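Probable mannosyltransferase KTR4 (Saccharomyces cerevisiae, PDB 5A07) is probably a glycosyltransferase of the GT-A fold, from the yeast family of mannosyltransferases, and binds guanosine-5'-diphosphate and manganese. Local coordinates at residues V163-P171 with H218-K226; W174-Y185 with E342-E350. All coordinates share one frame; numbering follows the deposited sequence.

Interaction 1: residues V163-P171 with H218-K226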
loop_
_atom_site.group_PDB
_atom_site.type_symbol
_atom_site.label_atom_id
_atom_site.label_comp_id
_atom_site.label_asym_id
_atom_site.label_seq_id
_atom_site.Cartn_x
_atom_site.Cartn_y
_atom_site.Cartn_z
ATOM N N VAL B 163 -13.366 2.318 -21.079
ATOM C CA VAL B 163 -13.847 3.594 -20.445
ATOM C C VAL B 163 -12.738 4.272 -19.675
ATOM O O VAL B 163 -12.014 3.591 -18.881
ATOM C CB VAL B 163 -15.020 3.265 -19.537
ATOM C CG1 VAL B 163 -15.459 4.496 -18.734
ATOM C CG2 VAL B 163 -16.118 2.706 -20.406
ATOM N N VAL B 164 -12.512 5.573 -19.970
ATOM C CA VAL B 164 -11.596 6.409 -19.274
ATOM C C VAL B 164 -12.301 7.672 -18.738
ATOM O O VAL B 164 -13.081 8.260 -19.462
ATOM C CB VAL B 164 -10.391 6.781 -20.114
ATOM C CG1 VAL B 164 -9.656 5.500 -20.553
ATOM C CG2 VAL B 164 -10.832 7.511 -21.378
ATOM N N GLU B 165 -12.052 8.059 -17.503
ATOM C CA GLU B 165 -12.588 9.315 -16.975
ATOM C C GLU B 165 -11.490 10.118 -16.369
ATOM O O GLU B 165 -10.523 9.563 -15.807
ATOM C CB GLU B 165 -13.701 9.029 -15.944
ATOM C CG GLU B 165 -14.932 8.342 -16.556
ATOM C CD GLU B 165 -16.100 8.091 -15.577
ATOM O OE1 GLU B 165 -15.903 8.145 -14.331
ATOM O OE2 GLU B 165 -17.173 7.685 -16.072
ATOM N N PHE B 166 -11.565 11.425 -16.557
ATOM C CA PHE B 166 -10.559 12.366 -16.080
ATOM C C PHE B 166 -11.149 13.373 -15.172
ATOM O O PHE B 166 -12.168 13.992 -15.545
ATOM C CB PHE B 166 -9.963 13.149 -17.277
ATOM C CG PHE B 166 -9.341 12.239 -18.340
ATOM C CD1 PHE B 166 -10.125 11.715 -19.370
ATOM C CD2 PHE B 166 -8.003 11.849 -18.260
ATOM C CE1 PHE B 166 -9.586 10.870 -20.331
ATOM C CE2 PHE B 166 -7.466 10.997 -19.196
ATOM C CZ PHE B 166 -8.242 10.481 -20.213
ATOM N N GLY B 167 -10.545 13.575 -14.021
ATOM C CA GLY B 167 -11.046 14.519 -13.042
ATOM C C GLY B 167 -10.005 15.407 -12.468
ATOM O O GLY B 167 -8.843 15.030 -12.235
ATOM N N THR B 168 -10.431 16.630 -12.169
ATOM C CA THR B 168 -9.585 17.532 -11.455
ATOM C C THR B 168 -9.905 17.560 -9.950
ATOM O O THR B 168 -10.993 17.452 -9.582
ATOM C CB THR B 168 -9.780 18.981 -12.001
ATOM O OG1 THR B 168 -9.671 18.908 -13.419
ATOM C CG2 THR B 168 -8.694 19.897 -11.483
ATOM N N ILE B 169 -8.936 17.765 -9.116
ATOM C CA ILE B 169 -9.190 17.757 -7.674
ATOM C C ILE B 169 -9.353 19.217 -7.282
ATOM O O ILE B 169 -8.490 20.021 -7.585
ATOM C CB ILE B 169 -7.994 17.207 -6.901
ATOM C CG1 ILE B 169 -7.699 15.754 -7.353
ATOM C CG2 ILE B 169 -8.257 17.289 -5.375
ATOM C CD1 ILE B 169 -6.290 15.332 -7.044
ATOM N N GLY B 170 -10.437 19.523 -6.620
ATOM C CA GLY B 170 -10.691 20.912 -6.136
ATOM C C GLY B 170 -9.601 21.397 -5.231
ATOM O O GLY B 170 -9.060 20.619 -4.455
ATOM N N PRO B 171 -9.246 22.697 -5.305
ATOM C CA PRO B 171 -8.059 23.163 -4.628
ATOM C C PRO B 171 -8.149 23.032 -3.131
ATOM O O PRO B 171 -7.158 22.776 -2.458
ATOM C CB PRO B 171 -7.977 24.655 -5.021
ATOM C CG PRO B 171 -8.748 24.745 -6.305
ATOM C CD PRO B 171 -9.837 23.735 -6.197
ATOM N N HIS B 218 -13.018 10.314 -1.676
ATOM C CA HIS B 218 -14.130 11.270 -1.707
ATOM C C HIS B 218 -14.243 12.009 -3.033
ATOM O O HIS B 218 -15.102 12.820 -3.172
ATOM C CB HIS B 218 -13.910 12.344 -0.642
ATOM C CG HIS B 218 -14.056 11.820 0.732
ATOM N ND1 HIS B 218 -15.208 11.175 1.133
ATOM C CD2 HIS B 218 -13.223 11.822 1.795
ATOM C CE1 HIS B 218 -15.049 10.745 2.365
ATOM N NE2 HIS B 218 -13.879 11.165 2.806
ATOM N N HIS B 219 -13.348 11.794 -3.989
ATOM C CA HIS B 219 -13.501 12.504 -5.243
ATOM C C HIS B 219 -14.799 12.072 -5.900
ATOM O O HIS B 219 -15.152 10.891 -5.916
ATOM C CB HIS B 219 -12.324 12.285 -6.173
ATOM C CG HIS B 219 -12.319 13.215 -7.354
ATOM N ND1 HIS B 219 -13.104 12.989 -8.450
ATOM C CD2 HIS B 219 -11.653 14.360 -7.599
ATOM C CE1 HIS B 219 -12.928 13.955 -9.323
ATOM N NE2 HIS B 219 -12.040 14.793 -8.838
ATOM N N PRO B 220 -15.560 13.033 -6.475
ATOM C CA PRO B 220 -16.820 12.654 -7.089
ATOM C C PRO B 220 -16.794 11.482 -8.087
ATOM O O PRO B 220 -17.737 10.715 -8.150
ATOM C CB PRO B 220 -17.269 13.951 -7.832
ATOM C CG PRO B 220 -16.657 15.009 -7.070
ATOM C CD PRO B 220 -15.322 14.486 -6.550
ATOM N N LEU B 221 -15.719 11.345 -8.877
ATOM C CA LEU B 221 -15.705 10.282 -9.872
ATOM C C LEU B 221 -15.633 8.910 -9.231
ATOM O O LEU B 221 -15.976 7.899 -9.908
ATOM C CB LEU B 221 -14.573 10.470 -10.858
ATOM C CG LEU B 221 -14.722 11.641 -11.806
ATOM C CD1 LEU B 221 -13.446 11.735 -12.634
ATOM C CD2 LEU B 221 -15.919 11.438 -12.715
ATOM N N LEU B 222 -15.187 8.872 -7.974
ATOM C CA LEU B 222 -14.973 7.594 -7.291
ATOM C C LEU B 222 -16.180 7.196 -6.431
ATOM O O LEU B 222 -16.191 6.135 -5.825
ATOM C CB LEU B 222 -13.689 7.693 -6.448
ATOM C CG LEU B 222 -12.383 7.690 -7.290
ATOM C CD1 LEU B 222 -11.236 7.538 -6.330
ATOM C CD2 LEU B 222 -12.279 6.582 -8.281
ATOM N N SER B 223 -17.181 8.069 -6.384
ATOM C CA SER B 223 -18.340 7.810 -5.463
ATOM C C SER B 223 -19.029 6.548 -5.942
ATOM O O SER B 223 -19.599 5.847 -5.186
ATOM C CB SER B 223 -19.327 9.014 -5.435
ATOM O OG SER B 223 -20.086 9.025 -6.667
ATOM N N LYS B 224 -18.999 6.238 -7.239
ATOM C CA LYS B 224 -19.684 5.058 -7.731
ATOM C C LYS B 224 -18.896 3.734 -7.614
ATOM O O LYS B 224 -19.347 2.695 -8.106
ATOM C CB LYS B 224 -20.065 5.293 -9.209
ATOM C CG LYS B 224 -18.910 5.599 -10.188
ATOM C CD LYS B 224 -19.406 5.868 -11.623
ATOM C CE LYS B 224 -18.292 6.323 -12.538
ATOM N NZ LYS B 224 -17.686 7.649 -12.217
ATOM N N TYR B 225 -17.684 3.754 -7.095
ATOM C CA TYR B 225 -16.878 2.501 -7.051
ATOM C C TYR B 225 -16.706 2.014 -5.604
ATOM O O TYR B 225 -16.535 2.827 -4.706
ATOM C CB TYR B 225 -15.516 2.727 -7.672
ATOM C CG TYR B 225 -15.519 3.085 -9.130
ATOM C CD1 TYR B 225 -15.979 2.223 -10.059
ATOM C CD2 TYR B 225 -15.150 4.329 -9.537
ATOM C CE1 TYR B 225 -15.970 2.534 -11.406
ATOM C CE2 TYR B 225 -15.143 4.683 -10.859
ATOM C CZ TYR B 225 -15.543 3.777 -11.794
ATOM O OH TYR B 225 -15.539 4.166 -13.114
ATOM N N LYS B 226 -16.615 0.686 -5.469
ATOM C CA LYS B 226 -16.250 0.032 -4.235
ATOM C C LYS B 226 -14.726 -0.288 -4.161
ATOM O O LYS B 226 -14.135 -0.287 -3.063
ATOM C CB LYS B 226 -17.063 -1.285 -4.104
ATOM C CG LYS B 226 -16.751 -2.083 -2.837
ATOM C CD LYS B 226 -17.707 -3.229 -2.677
ATOM C CE LYS B 226 -17.336 -4.184 -1.553
ATOM N NZ LYS B 226 -17.165 -3.543 -0.243
HETATM O O HOH W 1 -14.222 6.083 -13.938
#
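H219 bonds to T168 and K224 to E165, so two polar side chains of the loop 218-226 hold the strand 164-168 near its two ends, and L221 packs between them. Two hydrogen bonds fix the imidazole of H219. NE2 donates to the backbone O of T168 at 3.0 Å, nearly straight at 161° and close to the ring plane, although it reaches that oxygen from above the carbonyl plane. The second ring nitrogen, ND1, accepts from the backbone N of L221 at 3.1 Å. A histidine suits this place because it can donate to the strand while accepting from its own loop, which sets the rotation of the ring.

The charged pair is E165 with K224: NZ of K224 lies 2.8 Å from OE1 of E165, on the syn lone pair. The same NZ donates to O of L221 at 2.9 Å, so the ammonium ties the loop to itself as well as to the strand. A water bonds to the hydroxyl of Y225 and, weakly, to OE1 of E165.

Apolar packing is carried by L221, whose CD1 rests 3.7 Å from CA of G167; lacking a side chain, G167 lets L221 and the H219 ring come close to the strand backbone.

In the GT-A domain, strand 164-168 belongs to the parallel part of the sheet, beside 138-142 and then 105-110. The loop leads into strand 227-230, H219 and Y225 also pack on 138-142, and F166 turns to helix 148-156.

Interaction 2: residues W174-Y185 with E342-E350. With GDP (guanosine-5'-diphosphate), chain F.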
loop_
_atom_site.group_PDB
_atom_site.type_symbol
_atom_site.label_atom_id
_atom_site.label_comp_id
_atom_site.label_asym_id
_atom_site.label_seq_id
_atom_site.Cartn_x
_atom_site.Cartn_y
_atom_site.Cartn_z
ATOM N N TRP B 174 -6.890 19.601 -1.991
ATOM C CA TRP B 174 -5.497 19.312 -2.346
ATOM C C TRP B 174 -4.504 20.164 -1.550
ATOM O O TRP B 174 -3.581 19.655 -0.943
ATOM C CB TRP B 174 -5.294 19.516 -3.862
ATOM C CG TRP B 174 -3.904 19.277 -4.299
ATOM C CD1 TRP B 174 -2.940 20.203 -4.441
ATOM C CD2 TRP B 174 -3.292 18.005 -4.547
ATOM N NE1 TRP B 174 -1.779 19.613 -4.772
ATOM C CE2 TRP B 174 -1.975 18.260 -4.879
ATOM C CE3 TRP B 174 -3.766 16.676 -4.549
ATOM C CZ2 TRP B 174 -1.072 17.246 -5.215
ATOM C CZ3 TRP B 174 -2.894 15.664 -4.863
ATOM C CH2 TRP B 174 -1.551 15.954 -5.216
ATOM N N ASN B 175 -4.693 21.488 -1.558
ATOM C CA ASN B 175 -3.696 22.402 -1.018
ATOM C C ASN B 175 -3.519 22.346 0.493
ATOM O O ASN B 175 -4.391 21.952 1.213
ATOM C CB ASN B 175 -4.062 23.865 -1.360
ATOM C CG ASN B 175 -4.065 24.144 -2.853
ATOM O OD1 ASN B 175 -3.281 23.630 -3.579
ATOM N ND2 ASN B 175 -4.922 25.013 -3.267
ATOM N N MET B 176 -2.339 22.756 0.930
ATOM C CA MET B 176 -2.076 22.918 2.349
ATOM C C MET B 176 -3.236 23.715 2.956
ATOM O O MET B 176 -3.544 24.803 2.473
ATOM C CB MET B 176 -0.768 23.663 2.535
ATOM C CG MET B 176 -0.372 23.800 4.009
ATOM S SD MET B 176 1.041 24.867 4.217
ATOM C CE MET B 176 2.384 23.938 3.543
ATOM N N PRO B 177 -3.877 23.187 4.008
ATOM C CA PRO B 177 -5.016 23.865 4.648
ATOM C C PRO B 177 -4.551 25.062 5.532
ATOM O O PRO B 177 -3.333 25.195 5.833
ATOM C CB PRO B 177 -5.605 22.784 5.536
ATOM C CG PRO B 177 -4.432 21.947 5.925
ATOM C CD PRO B 177 -3.469 21.975 4.766
ATOM N N ASP B 178 -5.504 25.906 5.931
ATOM C CA ASP B 178 -5.193 27.094 6.789
ATOM C C ASP B 178 -4.725 26.716 8.195
ATOM O O ASP B 178 -3.990 27.460 8.834
ATOM C CB ASP B 178 -6.420 27.988 6.949
ATOM C CG ASP B 178 -6.855 28.629 5.642
ATOM O OD1 ASP B 178 -5.963 28.961 4.810
ATOM O OD2 ASP B 178 -8.099 28.788 5.478
ATOM N N SER B 179 -5.134 25.544 8.664
ATOM C CA SER B 179 -4.684 25.040 9.951
ATOM C C SER B 179 -3.168 24.989 10.069
ATOM O O SER B 179 -2.660 24.945 11.171
ATOM C CB SER B 179 -5.299 23.667 10.192
ATOM O OG SER B 179 -4.918 22.721 9.168
ATOM N N ILE B 180 -2.426 25.005 8.972
ATOM C CA ILE B 180 -0.971 24.858 9.042
ATOM C C ILE B 180 -0.298 26.219 9.075
ATOM O O ILE B 180 -0.633 27.044 8.271
ATOM C CB ILE B 180 -0.417 24.072 7.803
ATOM C CG1 ILE B 180 -0.924 22.626 7.792
ATOM C CG2 ILE B 180 1.111 24.102 7.716
ATOM C CD1 ILE B 180 -0.479 21.798 8.995
ATOM N N ASP B 181 0.705 26.394 9.933
ATOM C CA ASP B 181 1.551 27.560 9.909
ATOM C C ASP B 181 2.667 27.358 8.909
ATOM O O ASP B 181 3.682 26.640 9.160
ATOM C CB ASP B 181 2.141 27.860 11.312
ATOM C CG ASP B 181 3.333 28.885 11.292
ATOM O OD1 ASP B 181 3.688 29.532 10.290
ATOM O OD2 ASP B 181 3.971 29.022 12.322
ATOM N N ARG B 182 2.532 28.052 7.791
ATOM C CA ARG B 182 3.501 27.925 6.737
ATOM C C ARG B 182 4.938 28.221 7.144
ATOM O O ARG B 182 5.912 27.580 6.636
ATOM C CB ARG B 182 3.051 28.752 5.560
ATOM C CG ARG B 182 3.940 28.621 4.355
ATOM C CD ARG B 182 3.283 29.334 3.210
ATOM N NE ARG B 182 2.182 28.581 2.599
ATOM C CZ ARG B 182 2.366 27.555 1.762
ATOM N NH1 ARG B 182 3.591 27.112 1.497
ATOM N NH2 ARG B 182 1.345 26.981 1.214
ATOM N N GLU B 183 5.125 29.133 8.093
ATOM C CA GLU B 183 6.506 29.411 8.518
ATOM C C GLU B 183 7.125 28.241 9.349
ATOM O O GLU B 183 8.322 27.846 9.201
ATOM C CB GLU B 183 6.601 30.787 9.209
ATOM C CG GLU B 183 7.974 31.450 9.066
ATOM C CD GLU B 183 8.008 32.874 9.621
ATOM O OE1 GLU B 183 6.937 33.347 10.104
ATOM O OE2 GLU B 183 9.101 33.509 9.568
ATOM N N ARG B 184 6.313 27.632 10.185
ATOM C CA ARG B 184 6.768 26.405 10.864
ATOM C C ARG B 184 7.091 25.252 9.865
ATOM O O ARG B 184 8.163 24.613 9.923
ATOM C CB ARG B 184 5.700 25.991 11.833
ATOM C CG ARG B 184 6.142 24.841 12.697
ATOM C CD ARG B 184 5.051 24.584 13.709
ATOM N NE ARG B 184 5.090 23.223 14.225
ATOM C CZ ARG B 184 4.105 22.687 14.937
ATOM N NH1 ARG B 184 3.004 23.374 15.212
ATOM N NH2 ARG B 184 4.220 21.456 15.377
ATOM N N TYR B 185 6.185 25.083 8.904
ATOM C CA TYR B 185 6.374 24.149 7.828
ATOM C C TYR B 185 7.763 24.363 7.244
ATOM O O TYR B 185 8.559 23.412 7.108
ATOM C CB TYR B 185 5.204 24.301 6.806
ATOM C CG TYR B 185 5.505 23.653 5.484
ATOM C CD1 TYR B 185 5.476 22.276 5.346
ATOM C CD2 TYR B 185 5.874 24.403 4.374
ATOM C CE1 TYR B 185 5.804 21.681 4.138
ATOM C CE2 TYR B 185 6.214 23.814 3.171
ATOM C CZ TYR B 185 6.158 22.444 3.059
ATOM O OH TYR B 185 6.482 21.843 1.881
ATOM N N GLU B 342 -5.169 14.871 10.574
ATOM C CA GLU B 342 -5.309 16.208 9.933
ATOM C C GLU B 342 -5.065 17.292 11.007
ATOM O O GLU B 342 -4.225 18.157 10.812
ATOM C CB GLU B 342 -6.696 16.353 9.307
ATOM C CG GLU B 342 -7.020 17.731 8.701
ATOM C CD GLU B 342 -6.172 18.107 7.477
ATOM O OE1 GLU B 342 -5.251 17.361 7.054
ATOM O OE2 GLU B 342 -6.431 19.170 6.874
ATOM N N GLU B 343 -5.681 17.116 12.175
ATOM C CA GLU B 343 -5.526 18.044 13.316
ATOM C C GLU B 343 -4.134 18.139 13.836
ATOM O O GLU B 343 -3.683 19.201 14.123
ATOM C CB GLU B 343 -6.464 17.692 14.452
ATOM C CG GLU B 343 -7.885 18.171 14.204
ATOM C CD GLU B 343 -8.990 17.379 14.932
ATOM O OE1 GLU B 343 -8.700 16.637 15.914
ATOM O OE2 GLU B 343 -10.177 17.504 14.507
ATOM N N LYS B 344 -3.387 17.042 13.865
ATOM C CA LYS B 344 -1.982 17.093 14.250
ATOM C C LYS B 344 -1.086 17.810 13.309
ATOM O O LYS B 344 -0.031 18.244 13.717
ATOM C CB LYS B 344 -1.360 15.673 14.369
ATOM C CG LYS B 344 -2.067 14.698 15.299
ATOM C CD LYS B 344 -2.198 15.201 16.733
ATOM C CE LYS B 344 -0.875 15.456 17.365
ATOM N NZ LYS B 344 -1.073 15.304 18.843
ATOM N N GLY B 345 -1.424 17.849 12.022
ATOM C CA GLY B 345 -0.631 18.547 11.050
ATOM C C GLY B 345 0.594 17.843 10.588
ATOM O O GLY B 345 1.443 18.438 9.880
ATOM N N GLY B 346 0.776 16.577 11.005
ATOM C CA GLY B 346 2.025 15.877 10.597
ATOM C C GLY B 346 2.217 15.598 9.081
ATOM O O GLY B 346 3.334 15.333 8.664
ATOM N N PHE B 347 1.174 15.700 8.270
ATOM C CA PHE B 347 1.391 15.682 6.821
ATOM C C PHE B 347 2.313 16.822 6.353
ATOM O O PHE B 347 2.968 16.684 5.336
ATOM C CB PHE B 347 0.108 15.711 6.043
ATOM C CG PHE B 347 -0.702 14.437 6.144
ATOM C CD1 PHE B 347 -0.168 13.242 5.670
ATOM C CD2 PHE B 347 -1.953 14.432 6.695
ATOM C CE1 PHE B 347 -0.920 12.062 5.760
ATOM C CE2 PHE B 347 -2.701 13.275 6.813
ATOM C CZ PHE B 347 -2.158 12.082 6.339
ATOM N N TYR B 348 2.407 17.903 7.147
ATOM C CA TYR B 348 3.193 19.078 6.770
ATOM C C TYR B 348 4.359 19.367 7.707
ATOM O O TYR B 348 5.470 19.631 7.241
ATOM C CB TYR B 348 2.228 20.303 6.596
ATOM C CG TYR B 348 1.242 20.119 5.454
ATOM C CD1 TYR B 348 1.639 20.288 4.138
ATOM C CD2 TYR B 348 -0.043 19.743 5.676
ATOM C CE1 TYR B 348 0.736 20.119 3.095
ATOM C CE2 TYR B 348 -0.940 19.583 4.625
ATOM C CZ TYR B 348 -0.529 19.742 3.354
ATOM O OH TYR B 348 -1.401 19.535 2.343
ATOM N N TYR B 349 4.141 19.250 9.012
ATOM C CA TYR B 349 5.232 19.444 9.975
ATOM C C TYR B 349 6.216 18.289 10.014
ATOM O O TYR B 349 7.421 18.469 10.425
ATOM C CB TYR B 349 4.643 19.638 11.359
ATOM C CG TYR B 349 3.712 20.864 11.455
ATOM C CD1 TYR B 349 4.062 22.104 10.865
ATOM C CD2 TYR B 349 2.486 20.789 12.127
ATOM C CE1 TYR B 349 3.198 23.221 10.943
ATOM C CE2 TYR B 349 1.654 21.891 12.218
ATOM C CZ TYR B 349 2.008 23.101 11.627
ATOM O OH TYR B 349 1.162 24.156 11.733
ATOM N N GLU B 350 5.746 17.104 9.564
ATOM C CA GLU B 350 6.639 16.016 9.320
ATOM C C GLU B 350 6.423 15.640 7.845
ATOM O O GLU B 350 6.000 16.491 7.069
ATOM C CB GLU B 350 6.315 14.925 10.334
ATOM C CG GLU B 350 6.609 15.387 11.774
ATOM C CD GLU B 350 6.286 14.372 12.883
ATOM O OE1 GLU B 350 6.129 13.114 12.648
ATOM O OE2 GLU B 350 6.122 14.853 14.005
HETATM P PB GDP F . 6.983 8.067 -4.926
HETATM O O1B GDP F . 8.384 8.404 -5.272
HETATM O O2B GDP F . 6.569 8.153 -3.573
HETATM O O3B GDP F . 6.500 6.877 -5.666
HETATM O O3A GDP F . 6.229 9.395 -5.476
HETATM P PA GDP F . 5.580 9.744 -6.880
HETATM O O1A GDP F . 6.080 10.995 -7.460
HETATM O O2A GDP F . 5.476 8.636 -7.845
HETATM O "O5'" GDP F . 4.115 10.100 -6.412
HETATM C "C5'" GDP F . 3.039 9.213 -6.080
HETATM C "C4'" GDP F . 1.876 9.288 -7.055
HETATM O "O4'" GDP F . 1.318 10.604 -6.957
HETATM C "C3'" GDP F . 2.248 9.061 -8.511
HETATM O "O3'" GDP F . 1.110 8.478 -9.192
HETATM C "C2'" GDP F . 2.540 10.487 -9.006
HETATM O "O2'" GDP F . 2.286 10.632 -10.397
HETATM C "C1'" GDP F . 1.525 11.249 -8.229
HETATM N N9 GDP F . 1.932 12.634 -7.894
HETATM C C8 GDP F . 2.965 13.059 -7.121
HETATM N N7 GDP F . 2.926 14.450 -7.027
HETATM C C5 GDP F . 1.836 14.866 -7.740
HETATM C C6 GDP F . 1.232 16.182 -8.025
HETATM O O6 GDP F . 1.844 17.165 -7.496
HETATM N N1 GDP F . 0.142 16.215 -8.803
HETATM C C2 GDP F . -0.412 15.072 -9.359
HETATM N N2 GDP F . -1.489 15.179 -10.130
HETATM N N3 GDP F . 0.114 13.830 -9.129
HETATM C C4 GDP F . 1.166 13.689 -8.302
HETATM O O HOH W 2 -3.451 20.535 9.617
#
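Y348 and Y349 both carry CG anti to the carbonyl carbon, and from neighbouring positions on the short helix 346-349 their rings meet different parts of 174-185. In this GT-A protein, that segment runs from the nucleotide pocket to the N-terminus of helix 182-194. R184 has its CG opposite the backbone N (chi1 -173°) and an extended chain as far as NE, which lays its guanidinium flat over Y349: a cation-pi stack with planes 4° apart and CZ of R184 3.7 Å from the ring centroid. The opposite face of Y349 receives CD1 of I180 in a CH-pi contact, so the ring is sandwiched between an arginine and a branched aliphatic chain.

Y348 is packed by apolar groups. CG of M176 sits over its face, 4.0 Å from the ring centroid, with SD farther off in a Met-aromatic contact. CD of P177 approaches CE2 of Y348 at 3.5 Å, and the I180 side chain crosses that of Y348 at about a right angle, CG1 of I180 3.7 Å from CD2 of Y348. The hydroxyl of this buried tyrosine is satisfied by N207 of helix 203-214.

G345 follows helix 332-344 and stands at the N-cap position of helix 346-349. Its positive phi suits glycine, and with no side chain it lets CD1 of I180 and the Y349 ring lie close to its CA. D181 caps helix 182-194, with OD1 taking weak bonds from N of E183 and R184. The backbone N of D181 donates to OH of Y349 at 2.9 Å, almost straight at 172°.

In the fold
Interactions 1 and 2 alternate along the chain: the segments 163-171 and 174-185 follow each other, whereas their partners, 218-226 and 342-350, lie far apart in sequence. The centres of the two contacts are about 25 Å apart, yet they touch where CD1 of I169 packs 3.8 Å from CE3 of W174. This junction borders the nucleotide. CZ2 of W174 comes within 3.7 Å of the guanine O6 of guanosine-5'-diphosphate, and the I169 side chain is about 6 Å from the ligand, which places the junction at the guanine end of the pocket. Consistent with this, the manganese ion, at the site of E232 and H381, is about 12 Å from the W174 side chain.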